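Local coordinates for conserved hypothetical protein (Shewanella loihica, PDB 2GPI), which is of unknown function but belongs to the DUF1488 family and may be involved in transcriptional regulation of the shikimate pathway, at residues 6-11 and 23-28; 33-38 and 84-89. One frame throughout, in Å; residues are numbered along the deposited sequence.

How the interactions relate
Interactions 1 and 2 lie in one mixed sheet, their centres about 13 Å apart, and follow each other along the chain: the pairing of 6-11 with 23-28 is complete before 33-38 begins. Strands 20-27 and 30-37 are consecutive antiparallel neighbours, so the two contacts meet along their shared seam, where Phe-23 O and Cys-34 N, 2.8 Å apart, probably form a hydrogen bond. Phe-23 also packs on Val-87, tying the antiparallel side of the sheet to its parallel side. Helix 63-75, on the way to strand 85-87, packs against residues of both contacts, so sheet and helix share one apolar core in this small single-chain protein.

Interaction 1 of 2, residues 6-11 and 23-28; sequences IIFTEQ and FTAQQQ
Ile-7 and Gln-26 exchange two backbone hydrogen bonds at the middle of an antiparallel pairing, strands 6-8 and 23-27 running at 151° with their axes 4.5 Å apart. Of the two bonds, Ile-7 N to Gln-26 O is almost straight, at 177°. The strand stops at Phe-8, but Thr-9 N still bonds to Thr-24 O, its donor above the carbonyl plane, and the threonine side chains then carry the contact. They cross at about a right angle, and the hydroxyls Thr-9 OG1 and Thr-24 OG1 lie 2.6 Å apart in a short hydrogen bond. In both residues OG1 sits between the backbone N and the carbonyl carbon, which leaves each methyl beside its own backbone N. Thr-24 OG1 also accepts Gln-11 N at 3.2 Å, so one hydroxyl holds the turning chain at two points. A water extends the network, lying 2.6 Å from Thr-9 OG1 and donating to Gln-26 OE1 at 2.7 Å. The face carrying Ile-6, Phe-8 and Ala-25 is mostly apolar. Here Ala-25 CB approaches the Phe-8 ring off-centre in a CH-pi contact, 4.2 Å from the centroid, and also meets Ile-6 CG2. Phe-8 and Phe-23 lie side by side, pointing the same way, with Phe-8 CE1 4.1 Å from Phe-23 CE2 and at the edge of the Phe-23 ring. Helix 63-75 packs on this face, Ile-74 touching Ile-6 and Ile-66 touching Phe-23, while Arg-63 makes a salt bridge with Glu-10. The result is a short antiparallel ladder on one side of strand 20-27, whose Phe-23 and Ala-25 bond through their backbones to strand 30-37, as in the sheet of a layered alpha/beta fold.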
loop_
_atom_site.group_PDB
_atom_site.type_symbol
_atom_site.label_atom_id
_atom_site.label_comp_id
_atom_site.label_asym_id
_atom_site.label_seq_id
_atom_site.Cartn_x
_atom_site.Cartn_y
_atom_site.Cartn_z
ATOM N N ILE A 6 -6.122 2.759 12.913
ATOM C CA ILE A 6 -5.632 2.960 11.536
ATOM C C ILE A 6 -6.549 2.215 10.607
ATOM O O ILE A 6 -6.615 1.006 10.629
ATOM C CB ILE A 6 -4.157 2.507 11.304
ATOM C CG1 ILE A 6 -3.223 3.284 12.233
ATOM C CG2 ILE A 6 -3.757 2.740 9.830
ATOM C CD1 ILE A 6 -1.873 2.606 12.544
ATOM N N ILE A 7 -7.301 2.949 9.788
ATOM C CA ILE A 7 -8.294 2.380 8.889
ATOM C C ILE A 7 -7.804 2.457 7.443
ATOM O O ILE A 7 -7.311 3.493 7.002
ATOM C CB ILE A 7 -9.584 3.188 8.976
ATOM C CG1 ILE A 7 -10.170 3.143 10.405
ATOM C CG2 ILE A 7 -10.622 2.715 7.918
ATOM C CD1 ILE A 7 -11.370 4.142 10.643
ATOM N N PHE A 8 -7.957 1.370 6.707
ATOM C CA PHE A 8 -7.667 1.358 5.292
ATOM C C PHE A 8 -8.947 1.608 4.516
ATOM O O PHE A 8 -9.915 0.828 4.585
ATOM C CB PHE A 8 -6.972 0.063 4.916
ATOM C CG PHE A 8 -5.615 -0.004 5.511
ATOM C CD1 PHE A 8 -4.537 0.529 4.833
ATOM C CD2 PHE A 8 -5.433 -0.452 6.782
ATOM C CE1 PHE A 8 -3.287 0.594 5.427
ATOM C CE2 PHE A 8 -4.175 -0.438 7.347
ATOM C CZ PHE A 8 -3.101 0.098 6.646
ATOM N N THR A 9 -8.976 2.745 3.841
ATOM C CA THR A 9 -10.210 3.236 3.266
ATOM C C THR A 9 -10.457 2.860 1.802
ATOM O O THR A 9 -11.487 3.266 1.216
ATOM C CB THR A 9 -10.277 4.761 3.470
ATOM O OG1 THR A 9 -9.098 5.386 2.932
ATOM C CG2 THR A 9 -10.438 5.130 4.950
ATOM N N GLU A 10 -9.546 2.069 1.219
ATOM C CA GLU A 10 -9.798 1.395 -0.056
ATOM C C GLU A 10 -10.038 2.328 -1.247
ATOM O O GLU A 10 -10.813 2.007 -2.151
ATOM C CB GLU A 10 -10.943 0.378 0.081
ATOM C CG GLU A 10 -10.680 -0.690 1.166
ATOM C CD GLU A 10 -9.299 -1.340 1.067
ATOM O OE1 GLU A 10 -8.997 -2.012 0.051
ATOM O OE2 GLU A 10 -8.501 -1.204 2.046
ATOM N N GLN A 11 -9.368 3.482 -1.221
ATOM C CA GLN A 11 -9.255 4.323 -2.401
ATOM C C GLN A 11 -8.005 3.808 -3.109
ATOM O O GLN A 11 -6.886 4.059 -2.686
ATOM C CB GLN A 11 -9.206 5.809 -1.986
ATOM C CG GLN A 11 -10.456 6.262 -1.242
ATOM C CD GLN A 11 -10.413 7.714 -0.803
ATOM O OE1 GLN A 11 -9.553 8.478 -1.228
ATOM N NE2 GLN A 11 -11.363 8.104 0.046
ATOM N N PHE A 23 -2.784 3.467 -2.291
ATOM C CA PHE A 23 -3.880 3.061 -1.425
ATOM C C PHE A 23 -3.878 3.976 -0.194
ATOM O O PHE A 23 -2.903 4.611 0.108
ATOM C CB PHE A 23 -3.904 1.573 -1.072
ATOM C CG PHE A 23 -2.686 1.040 -0.340
ATOM C CD1 PHE A 23 -1.468 0.868 -0.976
ATOM C CD2 PHE A 23 -2.771 0.704 0.991
ATOM C CE1 PHE A 23 -0.386 0.317 -0.290
ATOM C CE2 PHE A 23 -1.673 0.165 1.677
ATOM C CZ PHE A 23 -0.505 -0.014 1.049
ATOM N N THR A 24 -4.996 4.047 0.482
ATOM C CA THR A 24 -5.192 5.047 1.509
ATOM C C THR A 24 -5.446 4.438 2.895
ATOM O O THR A 24 -6.124 3.425 3.045
ATOM C CB THR A 24 -6.388 5.945 1.149
ATOM O OG1 THR A 24 -7.518 5.110 0.836
ATOM C CG2 THR A 24 -6.062 6.826 -0.045
ATOM N N ALA A 25 -4.829 5.044 3.896
ATOM C CA ALA A 25 -5.120 4.758 5.291
ATOM C C ALA A 25 -5.572 6.062 5.899
ATOM O O ALA A 25 -5.384 7.130 5.336
ATOM C CB ALA A 25 -3.890 4.256 6.023
ATOM N N GLN A 26 -6.208 5.988 7.052
ATOM C CA GLN A 26 -6.656 7.177 7.722
ATOM C C GLN A 26 -6.580 6.927 9.206
ATOM O O GLN A 26 -6.927 5.843 9.684
ATOM C CB GLN A 26 -8.095 7.414 7.291
ATOM C CG GLN A 26 -8.639 8.691 7.640
ATOM C CD GLN A 26 -9.981 8.860 6.951
ATOM O OE1 GLN A 26 -10.070 8.852 5.713
ATOM N NE2 GLN A 26 -11.028 8.994 7.749
ATOM N N GLN A 27 -6.188 7.948 9.958
ATOM C CA GLN A 27 -6.216 7.803 11.395
ATOM C C GLN A 27 -6.786 9.100 11.985
ATOM O O GLN A 27 -6.298 10.198 11.694
ATOM C CB GLN A 27 -4.817 7.409 11.905
ATOM C CG GLN A 27 -4.838 6.631 13.271
ATOM C CD GLN A 27 -4.694 7.548 14.481
ATOM O OE1 GLN A 27 -4.445 8.737 14.336
ATOM N NE2 GLN A 27 -4.806 6.977 15.672
ATOM N N GLN A 28 -7.866 8.972 12.754
ATOM C CA GLN A 28 -8.482 10.120 13.417
ATOM C C GLN A 28 -8.599 11.286 12.435
ATOM O O GLN A 28 -8.143 12.407 12.725
ATOM C CB GLN A 28 -7.690 10.482 14.675
ATOM C CG GLN A 28 -7.830 9.428 15.785
ATOM C CD GLN A 28 -6.916 9.685 16.988
ATOM O OE1 GLN A 28 -5.726 9.980 16.834
ATOM N NE2 GLN A 28 -7.471 9.561 18.187
HETATM O O HOH W 1 -9.006 8.001 3.349
HETATM O O HOH W 2 -6.720 1.405 1.261
#

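Interaction 2 of 2, residues 33-38 and 84-89; sequences DCYIGQ and HIQVER
Tyr-35 meets Gln-86 with its near end and His-84 further out. It starts at CB, which lies 3.5 Å from Gln-86 OE1. CG is anti to the carbonyl carbon (chi1 -61°). The Gln-86 amide lies obliquely beyond the CD1 rim, its plane 2° from the ring's; CD1 is 3.6 Å from Gln-86 NE2, though Gln-86 has a second conformer and this part is less certain. Ile-85 O comes near CD1 at the ring edge. CE1 then sits over one face of the His-84 imidazole, offset toward its rim and 3.7 Å from ND1, the Tyr-35 and His-84 ring planes inclined at 55°. At the tip, OH is 4.1 Å from His-84 CE1. Stacked on the same tyrosine is His-22, which also bonds to Asp-33. An alanine in place of His-84 would probably leave Tyr-35 CE1 without the imidazole face it packs on and Asp-33 CB without its contact to CD2, opening a gap beside the tyrosine. Beneath the side chains the backbones run in parallel: Ile-85 N bonds to Asp-33 O at 2.9 Å, Tyr-35 N to Ile-85 O at 2.8 Å, and Val-87 N to Tyr-35 O. Past the last of these a water bridges Gly-37 N and Val-87 O. On the opposite face Cys-34 SG touches Ile-85 CB, and Ile-85 and Val-87 pack on helix 63-75. Gly-37 is the N-cap of helix 38-45, and the chain passes through three helices before returning as strand 85-87, a beta-alpha-beta crossover with adjacent parallel strands.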
loop_
_atom_site.group_PDB
_atom_site.type_symbol
_atom_site.label_atom_id
_atom_site.label_comp_id
_atom_site.label_asym_id
_atom_site.label_seq_id
_atom_site.Cartn_x
_atom_site.Cartn_y
_atom_site.Cartn_z
ATOM N N ASP A 33 -1.263 8.555 2.751
ATOM C CA ASP A 33 -1.079 7.969 1.447
ATOM C C ASP A 33 -0.032 6.854 1.484
ATOM O O ASP A 33 1.139 7.023 1.889
ATOM C CB ASP A 33 -0.837 9.029 0.382
ATOM C CG ASP A 33 -2.065 9.937 0.224
ATOM O OD1 ASP A 33 -3.165 9.430 -0.090
ATOM O OD2 ASP A 33 -1.944 11.136 0.531
ATOM N N CYS A 34 -0.437 5.684 1.004
ATOM C CA CYS A 34 0.447 4.519 0.992
ATOM C C CYS A 34 0.644 4.053 -0.449
ATOM O O CYS A 34 -0.238 4.231 -1.300
ATOM C CB CYS A 34 -0.149 3.350 1.747
ATOM S SG CYS A 34 -0.570 3.735 3.472
ATOM N N TYR A 35 1.784 3.460 -0.698
ATOM C CA TYR A 35 2.180 3.079 -2.055
ATOM C C TYR A 35 2.874 1.730 -2.041
ATOM O O TYR A 35 3.638 1.430 -1.161
ATOM C CB TYR A 35 3.097 4.117 -2.649
ATOM C CG TYR A 35 2.470 5.479 -2.761
ATOM C CD1 TYR A 35 2.547 6.406 -1.736
ATOM C CD2 TYR A 35 1.752 5.836 -3.903
ATOM C CE1 TYR A 35 1.914 7.604 -1.829
ATOM C CE2 TYR A 35 1.144 7.060 -4.026
ATOM C CZ TYR A 35 1.216 7.971 -2.970
ATOM O OH TYR A 35 0.618 9.190 -3.069
ATOM N N ILE A 36 2.579 0.917 -3.048
ATOM C CA ILE A 36 3.352 -0.298 -3.324
ATOM C C ILE A 36 3.757 -0.255 -4.811
ATOM O O ILE A 36 2.896 -0.205 -5.714
ATOM C CB ILE A 36 2.621 -1.616 -2.897
ATOM C CG1 ILE A 36 3.486 -2.844 -3.152
ATOM C CG2 ILE A 36 1.236 -1.761 -3.562
ATOM C CD1 ILE A 36 2.955 -4.144 -2.513
ATOM N N GLY A 37 5.062 -0.218 -5.033
ATOM C CA GLY A 37 5.559 -0.081 -6.379
ATOM C C GLY A 37 5.312 -1.297 -7.258
ATOM O O GLY A 37 5.106 -2.424 -6.786
ATOM N N GLN A 38 5.298 -1.051 -8.562
ATOM C CA GLN A 38 5.049 -2.106 -9.554
ATOM C C GLN A 38 5.929 -3.319 -9.298
ATOM O O GLN A 38 5.414 -4.477 -9.244
ATOM C CB GLN A 38 5.273 -1.560 -10.942
ATOM C CG GLN A 38 4.911 -2.583 -11.982
ATOM C CD GLN A 38 4.982 -2.031 -13.375
ATOM O OE1 GLN A 38 5.019 -0.805 -13.582
ATOM N NE2 GLN A 38 4.997 -2.928 -14.348
ATOM N N HIS A 84 4.632 10.000 3.227
ATOM C CA HIS A 84 3.973 8.821 2.720
ATOM C C HIS A 84 4.527 7.515 3.277
ATOM O O HIS A 84 5.605 7.483 3.866
ATOM C CB HIS A 84 4.108 8.764 1.226
ATOM C CG HIS A 84 3.544 9.938 0.511
ATOM N ND1 HIS A 84 4.060 10.368 -0.692
ATOM C CD2 HIS A 84 2.538 10.786 0.820
ATOM C CE1 HIS A 84 3.402 11.446 -1.079
ATOM N NE2 HIS A 84 2.462 11.710 -0.193
ATOM N N ILE A 85 3.793 6.434 3.022
ATOM C CA ILE A 85 4.196 5.112 3.436
ATOM C C ILE A 85 4.481 4.289 2.166
ATOM O O ILE A 85 3.645 4.182 1.293
ATOM C CB ILE A 85 3.120 4.405 4.281
ATOM C CG1 ILE A 85 2.926 5.104 5.654
ATOM C CG2 ILE A 85 3.405 2.882 4.422
ATOM C CD1 ILE A 85 4.068 4.853 6.652
ATOM N N GLN A 86 5.701 3.794 2.056
ATOM C CA GLN A 86 6.107 2.952 0.913
ATOM C C GLN A 86 6.295 1.521 1.389
ATOM O O GLN A 86 7.186 1.241 2.200
ATOM C CB GLN A 86 7.425 3.445 0.314
ATOM C CG GLN A 86 7.450 4.900 -0.134
ATOM C CD GLN A 86 6.678 5.172 -1.418
ATOM O OE1 GLN A 86 6.599 4.333 -2.310
ATOM N NE2 GLN A 86 6.116 6.367 -1.514
ATOM N N VAL A 87 5.479 0.610 0.875
ATOM C CA VAL A 87 5.587 -0.795 1.204
ATOM C C VAL A 87 6.630 -1.398 0.268
ATOM O O VAL A 87 6.449 -1.435 -0.937
ATOM C CB VAL A 87 4.250 -1.501 1.039
ATOM C CG1 VAL A 87 4.458 -3.033 1.147
ATOM C CG2 VAL A 87 3.230 -0.979 2.053
ATOM N N GLU A 88 7.758 -1.800 0.851
ATOM C CA GLU A 88 8.920 -2.265 0.057
ATOM C C GLU A 88 9.097 -3.783 0.104
ATOM O O GLU A 88 9.763 -4.348 -0.762
ATOM C CB GLU A 88 10.146 -1.506 0.540
ATOM C CG GLU A 88 9.987 -0.040 0.138
ATOM C CD GLU A 88 11.092 0.834 0.545
ATOM O OE1 GLU A 88 11.505 0.763 1.719
ATOM O OE2 GLU A 88 11.518 1.634 -0.312
ATOM N N ARG A 89 8.536 -4.420 1.128
ATOM C CA ARG A 89 8.618 -5.867 1.312
ATOM C C ARG A 89 7.352 -6.366 1.961
ATOM O O ARG A 89 6.855 -5.761 2.918
ATOM C CB ARG A 89 9.792 -6.280 2.208
ATOM C CG ARG A 89 11.140 -5.742 1.790
HETATM O O HOH W 3 7.029 0.183 -3.040
#